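Local coordinates for lipoprotein (Paraburkholderia phytofirmans, PDB 5T11) that is a dodecameric periplasmic lipoprotein that probably guides export of the Pel polysaccharide across the outer membrane, like PelC of Pseudomonas aeruginosa, at residues 17-22 with 88-93; 41-46 with 147-152. The protein carries 1 engineered substitution. One frame throughout, in Å; residues are numbered along the deposited sequence.

Contact 1: 17-22 with 88-93; sequences RGDKVA and ARYVLS
K20 and A22 each meet the backbone of residues 88-93, and together they start the pairing of two parallel strands. Y90 N donates to K20 O (3.2 Å) and Y90 O accepts from A22 N (2.9 Å), so Y90 reaches to both sides of V21. One step further on the roles are exchanged: A22, bonded through N to Y90 O and through O to L92 N (2.8 Å), spans V91. K20 O has a second donor, R89 N at 2.6 Å, more bent than its neighbour with an angle of 134° at the hydrogen.

The charged contact lies just before the strands. In R89, chi1 (-166°) sets CG anti to the backbone N; from CG to NE the chain is extended, which brings NH1 to D19 OD1 in a salt bridge of 2.7 Å. NH1 arrives on the syn side of OD1 but tilted from the carboxylate plane, and the two flat groups stand almost perpendicular. D19 OD2 sits at the edge of the Y90 ring, near CE2, and accepts a bond from A16 N, while R89 CG lies over one ring face, toward the rim.

Apolar groups finish the seam on two faces. A22 CB meets A88 CB (4.0 Å) on the side covered by helix 78-85; V21 CG1 lies by L92 CB on the side of helix 35-49.

With R89 NH1 at OD1 and A16 N at OD2, D19 is likely to stay ionised although buried. The chemistry thus changes along the seam, from a salt bridge and one carbonyl shared by two N-H donors to regular parallel pairing within the sheet.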
ATOM      1  N   ARG B  17      55.263 -18.165   0.074  1.00 64.79           N
ATOM      2  CA  ARG B  17      54.721 -18.050  -1.278  1.00 69.87           C
ATOM      3  C   ARG B  17      54.108 -19.361  -1.762  1.00 71.98           C
ATOM      4  O   ARG B  17      53.018 -19.365  -2.347  1.00 71.37           O
ATOM      5  CB  ARG B  17      55.822 -17.601  -2.245  1.00 74.80           C
ATOM      6  CG  ARG B  17      56.067 -16.100  -2.277  1.00 80.27           C
ATOM      7  CD  ARG B  17      57.313 -15.761  -3.069  1.00 89.38           C
ATOM      8  NE  ARG B  17      58.525 -16.041  -2.305  1.00 99.55           N
ATOM      9  CZ  ARG B  17      59.751 -16.102  -2.821  1.00103.09           C
ATOM     10  NH1 ARG B  17      59.947 -15.911  -4.120  1.00105.88           N
ATOM     11  NH2 ARG B  17      60.786 -16.362  -2.033  1.00102.24           N
ATOM     12  N   GLY B  18      54.782 -20.481  -1.515  1.00 62.49           N
ATOM     13  CA  GLY B  18      54.373 -21.769  -2.033  1.00 62.75           C
ATOM     14  C   GLY B  18      53.376 -22.549  -1.204  1.00 66.81           C
ATOM     15  O   GLY B  18      53.075 -23.698  -1.552  1.00 67.28           O
ATOM     16  N   ASP B  19      52.860 -21.976  -0.115  1.00 59.96           N
ATOM     17  CA  ASP B  19      51.831 -22.632   0.685  1.00 58.88           C
ATOM     18  C   ASP B  19      50.503 -22.554  -0.058  1.00 56.47           C
ATOM     19  O   ASP B  19      49.988 -21.456  -0.288  1.00 57.21           O
ATOM     20  CB  ASP B  19      51.698 -21.968   2.055  1.00 68.02           C
ATOM     21  CG  ASP B  19      52.853 -22.287   2.986  1.00 74.40           C
ATOM     22  OD1 ASP B  19      53.497 -23.342   2.813  1.00 72.83           O
ATOM     23  OD2 ASP B  19      53.100 -21.475   3.910  1.00 77.93           O
ATOM     24  N   LYS B  20      49.943 -23.708  -0.422  1.00 57.21           N
ATOM     25  CA  LYS B  20      48.663 -23.743  -1.125  1.00 59.15           C
ATOM     26  C   LYS B  20      47.529 -23.541  -0.125  1.00 53.58           C
ATOM     27  O   LYS B  20      47.426 -24.272   0.863  1.00 58.66           O
ATOM     28  CB  LYS B  20      48.502 -25.057  -1.882  1.00 58.93           C
ATOM     29  CG  LYS B  20      49.707 -25.376  -2.756  1.00 78.94           C
ATOM     30  CD  LYS B  20      49.420 -26.414  -3.828  1.00 88.28           C
ATOM     31  CE  LYS B  20      50.560 -26.445  -4.842  1.00 95.54           C
ATOM     32  NZ  LYS B  20      50.944 -25.066  -5.286  1.00 93.94           N
ATOM     33  N   VAL B  21      46.687 -22.549  -0.380  1.00 51.04           N
ATOM     34  CA  VAL B  21      45.568 -22.198   0.487  1.00 57.03           C
ATOM     35  C   VAL B  21      44.274 -22.367  -0.295  1.00 54.66           C
ATOM     36  O   VAL B  21      44.136 -21.832  -1.401  1.00 53.35           O
ATOM     37  CB  VAL B  21      45.688 -20.757   1.010  1.00 53.50           C
ATOM     38  CG1 VAL B  21      44.467 -20.381   1.857  1.00 50.21           C
ATOM     39  CG2 VAL B  21      46.984 -20.578   1.777  1.00 54.91           C
ATOM     40  N   ALA B  22      43.329 -23.100   0.280  1.00 54.84           N
ATOM     41  CA  ALA B  22      41.979 -23.189  -0.256  1.00 54.49           C
ATOM     42  C   ALA B  22      41.063 -22.285   0.560  1.00 48.35           C
ATOM     43  O   ALA B  22      41.104 -22.315   1.794  1.00 48.75           O
ATOM     44  CB  ALA B  22      41.465 -24.629  -0.227  1.00 50.00           C
ATOM     45  N   ALA B  88      45.983 -28.639  -0.578  1.00 58.70           N
ATOM     46  CA  ALA B  88      46.152 -27.384   0.141  1.00 55.39           C
ATOM     47  C   ALA B  88      46.853 -27.621   1.471  1.00 57.16           C
ATOM     48  O   ALA B  88      46.588 -28.601   2.172  1.00 59.95           O
ATOM     49  CB  ALA B  88      44.791 -26.718   0.386  1.00 52.40           C
ATOM     50  N   ARG B  89      47.752 -26.708   1.827  1.00 55.93           N
ATOM     51  CA  ARG B  89      48.333 -26.768   3.160  1.00 57.47           C
ATOM     52  C   ARG B  89      47.421 -26.131   4.210  1.00 55.84           C
ATOM     53  O   ARG B  89      47.385 -26.602   5.355  1.00 58.06           O
ATOM     54  CB  ARG B  89      49.712 -26.106   3.166  1.00 57.53           C
ATOM     55  CG  ARG B  89      50.539 -26.427   4.415  1.00 63.40           C
ATOM     56  CD  ARG B  89      51.911 -25.788   4.342  1.00 70.85           C
ATOM     57  NE  ARG B  89      52.652 -25.911   5.596  1.00 83.18           N
ATOM     58  CZ  ARG B  89      53.902 -25.490   5.760  1.00 88.59           C
ATOM     59  NH1 ARG B  89      54.549 -24.925   4.748  1.00 89.06           N
ATOM     60  NH2 ARG B  89      54.508 -25.635   6.931  1.00 92.72           N
ATOM     61  N   TYR B  90      46.687 -25.074   3.850  1.00 50.86           N
ATOM     62  CA  TYR B  90      45.759 -24.408   4.767  1.00 48.23           C
ATOM     63  C   TYR B  90      44.412 -24.165   4.098  1.00 55.76           C
ATOM     64  O   TYR B  90      44.311 -24.068   2.871  1.00 57.84           O
ATOM     65  CB  TYR B  90      46.294 -23.056   5.261  1.00 49.80           C
ATOM     66  CG  TYR B  90      47.636 -23.103   5.944  1.00 54.63           C
ATOM     67  CD1 TYR B  90      47.755 -23.563   7.251  1.00 58.95           C
ATOM     68  CD2 TYR B  90      48.784 -22.676   5.292  1.00 57.86           C
ATOM     69  CE1 TYR B  90      48.983 -23.606   7.883  1.00 64.38           C
ATOM     70  CE2 TYR B  90      50.017 -22.711   5.919  1.00 60.02           C
ATOM     71  CZ  TYR B  90      50.111 -23.180   7.217  1.00 63.91           C
ATOM     72  OH  TYR B  90      51.332 -23.225   7.859  1.00 75.18           O
ATOM     73  N   VAL B  91      43.376 -24.048   4.931  1.00 50.36           N
ATOM     74  CA  VAL B  91      42.039 -23.648   4.507  1.00 47.47           C
ATOM     75  C   VAL B  91      41.693 -22.339   5.208  1.00 50.34           C
ATOM     76  O   VAL B  91      41.881 -22.212   6.426  1.00 51.64           O
ATOM     77  CB  VAL B  91      40.983 -24.725   4.823  1.00 46.04           C
ATOM     78  CG1 VAL B  91      39.593 -24.129   4.835  1.00 47.23           C
ATOM     79  CG2 VAL B  91      41.032 -25.818   3.799  1.00 53.97           C
ATOM     80  N   LEU B  92      41.217 -21.365   4.436  1.00 46.58           N
ATOM     81  CA  LEU B  92      40.670 -20.130   4.976  1.00 39.89           C
ATOM     82  C   LEU B  92      39.153 -20.242   4.929  1.00 46.50           C
ATOM     83  O   LEU B  92      38.577 -20.455   3.856  1.00 44.33           O
ATOM     84  CB  LEU B  92      41.142 -18.905   4.189  1.00 42.18           C
ATOM     85  CG  LEU B  92      40.600 -17.587   4.769  1.00 42.85           C
ATOM     86  CD1 LEU B  92      41.402 -17.186   5.995  1.00 40.86           C
ATOM     87  CD2 LEU B  92      40.540 -16.432   3.749  1.00 36.00           C
ATOM     88  N   SER B  93      38.523 -20.157   6.094  1.00 43.24           N
ATOM     89  CA  SER B  93      37.079 -20.157   6.228  1.00 44.37           C
ATOM     90  C   SER B  93      36.688 -18.945   7.069  1.00 41.62           C
ATOM     91  O   SER B  93      37.535 -18.124   7.438  1.00 42.21           O
ATOM     92  CB  SER B  93      36.585 -21.465   6.857  1.00 46.76           C
ATOM     93  OG  SER B  93      35.179 -21.583   6.724  1.00 56.49           O
TER

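Contact 2: 41-46 with 147-152; sequences SIAANT and SLIAKV
I149 faces helix 35-49, and both its branches find partners there. Its CB already comes within 4.1 Å of I42 CG2. From CB the chain divides. CG2, anti to the backbone N, settles over A43 and T46, 4.0 Å from A43 CA and equally close to T46 OG1. The other branch runs through CG1 to CD1, which ends 4.0 Å from I42 CG2. CG2 of I149 also touches that I42 methyl, which is thus met by CB, CG2 and CD1 alike. The two isoleucine side chains cross at about a right angle.

T46 divides its labour. Its OG1 turns back to I42 O at 2.8 Å, approaching from above the carbonyl plane, and that carbonyl also accepts T46 N. This leaves CG2 to press on A150 CA at 3.6 Å. The hydroxyl proton is thereby spent within its own helix, and no hydrogen bond links the two segments.

The segment axes approach to 9.5 Å and cross at -49°. Beneath them A43 and V152 both rest on F115 of strand 109-119: this is the apolar packing of two neighbouring helices on one face of a mixed beta sheet in an alpha/beta fold.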
ATOM      1  N   SER B  41      35.579 -14.290  -2.715  1.00 36.13           N
ATOM      2  CA  SER B  41      36.295 -13.758  -3.873  1.00 42.26           C
ATOM      3  C   SER B  41      37.265 -12.661  -3.465  1.00 37.38           C
ATOM      4  O   SER B  41      38.424 -12.647  -3.899  1.00 38.76           O
ATOM      5  CB  SER B  41      35.308 -13.221  -4.913  1.00 44.42           C
ATOM      6  OG  SER B  41      34.537 -14.277  -5.442  1.00 53.68           O
ATOM      7  N   ILE B  42      36.796 -11.707  -2.658  1.00 36.13           N
ATOM      8  CA  ILE B  42      37.689 -10.650  -2.195  1.00 36.44           C
ATOM      9  C   ILE B  42      38.832 -11.256  -1.392  1.00 36.39           C
ATOM     10  O   ILE B  42      40.000 -10.886  -1.572  1.00 40.30           O
ATOM     11  CB  ILE B  42      36.911  -9.595  -1.381  1.00 35.70           C
ATOM     12  CG1 ILE B  42      35.919  -8.855  -2.271  1.00 36.34           C
ATOM     13  CG2 ILE B  42      37.887  -8.583  -0.742  1.00 36.55           C
ATOM     14  CD1 ILE B  42      34.777  -8.135  -1.478  1.00 35.96           C
ATOM     15  N   ALA B  43      38.525 -12.237  -0.534  1.00 35.83           N
ATOM     16  CA  ALA B  43      39.561 -12.809   0.323  1.00 38.86           C
ATOM     17  C   ALA B  43      40.598 -13.557  -0.500  1.00 46.70           C
ATOM     18  O   ALA B  43      41.805 -13.444  -0.236  1.00 41.01           O
ATOM     19  CB  ALA B  43      38.951 -13.739   1.376  1.00 36.36           C
ATOM     20  N   ALA B  44      40.148 -14.317  -1.507  1.00 42.63           N
ATOM     21  CA  ALA B  44      41.081 -15.035  -2.368  1.00 47.69           C
ATOM     22  C   ALA B  44      42.048 -14.073  -3.048  1.00 52.00           C
ATOM     23  O   ALA B  44      43.268 -14.304  -3.056  1.00 47.14           O
ATOM     24  CB  ALA B  44      40.326 -15.865  -3.409  1.00 41.37           C
ATOM     25  N   ASN B  45      41.523 -12.983  -3.623  1.00 41.36           N
ATOM     26  CA  ASN B  45      42.398 -12.023  -4.292  1.00 44.96           C
ATOM     27  C   ASN B  45      43.334 -11.335  -3.298  1.00 44.24           C
ATOM     28  O   ASN B  45      44.495 -11.065  -3.623  1.00 45.08           O
ATOM     29  CB  ASN B  45      41.577 -10.996  -5.072  1.00 43.50           C
ATOM     30  CG  ASN B  45      41.280 -11.446  -6.508  1.00 64.61           C
ATOM     31  OD1 ASN B  45      41.434 -12.625  -6.852  1.00 58.78           O
ATOM     32  ND2 ASN B  45      40.865 -10.501  -7.354  1.00 46.72           N
ATOM     33  N   THR B  46      42.858 -11.074  -2.078  1.00 41.06           N
ATOM     34  CA  THR B  46      43.698 -10.428  -1.072  1.00 41.31           C
ATOM     35  C   THR B  46      44.890 -11.308  -0.704  1.00 44.60           C
ATOM     36  O   THR B  46      46.043 -10.857  -0.726  1.00 48.92           O
ATOM     37  CB  THR B  46      42.861 -10.096   0.172  1.00 45.48           C
ATOM     38  OG1 THR B  46      41.774  -9.225  -0.185  1.00 48.73           O
ATOM     39  CG2 THR B  46      43.718  -9.414   1.242  1.00 47.24           C
ATOM     40  N   SER B 147      38.550  -3.019   1.513  1.00 41.50           N
ATOM     41  CA  SER B 147      39.550  -2.399   2.377  1.00 46.93           C
ATOM     42  C   SER B 147      39.677  -3.137   3.710  1.00 47.95           C
ATOM     43  O   SER B 147      40.788  -3.319   4.223  1.00 40.57           O
ATOM     44  CB  SER B 147      39.179  -0.930   2.598  1.00 43.98           C
ATOM     45  OG  SER B 147      40.183  -0.209   3.280  1.00 56.14           O
ATOM     46  N   LEU B 148      38.548  -3.588   4.279  1.00 42.46           N
ATOM     47  CA  LEU B 148      38.581  -4.212   5.602  1.00 40.73           C
ATOM     48  C   LEU B 148      39.182  -5.613   5.550  1.00 39.55           C
ATOM     49  O   LEU B 148      39.990  -5.991   6.412  1.00 37.75           O
ATOM     50  CB  LEU B 148      37.172  -4.274   6.195  1.00 36.92           C
ATOM     51  CG  LEU B 148      37.040  -5.089   7.488  1.00 41.43           C
ATOM     52  CD1 LEU B 148      37.809  -4.417   8.636  1.00 38.33           C
ATOM     53  CD2 LEU B 148      35.558  -5.316   7.895  1.00 34.73           C
ATOM     54  N   ILE B 149      38.776  -6.401   4.562  1.00 36.46           N
ATOM     55  CA  ILE B 149      39.310  -7.747   4.428  1.00 37.10           C
ATOM     56  C   ILE B 149      40.810  -7.700   4.169  1.00 39.11           C
ATOM     57  O   ILE B 149      41.574  -8.513   4.713  1.00 42.94           O
ATOM     58  CB  ILE B 149      38.545  -8.498   3.329  1.00 35.96           C
ATOM     59  CG1 ILE B 149      37.151  -8.848   3.846  1.00 34.23           C
ATOM     60  CG2 ILE B 149      39.312  -9.765   2.900  1.00 31.45           C
ATOM     61  CD1 ILE B 149      36.117  -9.061   2.770  1.00 30.49           C
ATOM     62  N   ALA B 150      41.265  -6.725   3.372  1.00 39.00           N
ATOM     63  CA  ALA B 150      42.703  -6.542   3.173  1.00 45.06           C
ATOM     64  C   ALA B 150      43.409  -6.308   4.503  1.00 50.29           C
ATOM     65  O   ALA B 150      44.459  -6.904   4.776  1.00 42.19           O
ATOM     66  CB  ALA B 150      42.971  -5.383   2.210  1.00 40.62           C
ATOM     67  N   LYS B 151      42.831  -5.455   5.355  1.00 48.06           N
ATOM     68  CA  LYS B 151      43.418  -5.207   6.673  1.00 47.08           C
ATOM     69  C   LYS B 151      43.400  -6.479   7.522  1.00 44.90           C
ATOM     70  O   LYS B 151      44.428  -6.884   8.087  1.00 41.71           O
ATOM     71  CB  LYS B 151      42.652  -4.062   7.361  1.00 49.04           C
ATOM     72  CG  LYS B 151      43.192  -3.608   8.712  1.00 52.94           C
ATOM     73  CD  LYS B 151      44.566  -2.957   8.565  1.00 69.25           C
ATOM     74  CE  LYS B 151      45.084  -2.377   9.881  1.00 74.83           C
ATOM     75  NZ  LYS B 151      46.535  -2.062   9.779  1.00 76.06           N
ATOM     76  N   VAL B 152      42.239  -7.143   7.591  1.00 39.69           N
ATOM     77  CA  VAL B 152      42.067  -8.311   8.454  1.00 36.70           C
ATOM     78  C   VAL B 152      43.030  -9.432   8.061  1.00 41.72           C
ATOM     79  O   VAL B 152      43.594 -10.115   8.927  1.00 43.24           O
ATOM     80  CB  VAL B 152      40.602  -8.788   8.408  1.00 41.12           C
ATOM     81  CG1 VAL B 152      40.473 -10.179   9.018  1.00 47.32           C
ATOM     82  CG2 VAL B 152      39.677  -7.790   9.124  1.00 39.31           C
TER

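After the N-terminal edge strand 5-9, the chain enters contact 1 at 17-22, where strand 21-28 begins, and leads directly into helix 35-49, the first half of contact 2. The chain then passes strand 55-57 and helix 78-85 before residues 88-93 return beside 17-22 and close the first loop. Strands 90-99, 109-119 and 125-134 follow, and helix 141-152 closes the second loop against 41-46. The closures therefore cross rather than nest. Contact 1 joins neighbouring parallel strands inside the sheet, whereas contact 2 joins two helices lying over it. They meet where L92 CD2 packs on A43 CB at 3.9 Å, although their centres are about 15 Å apart.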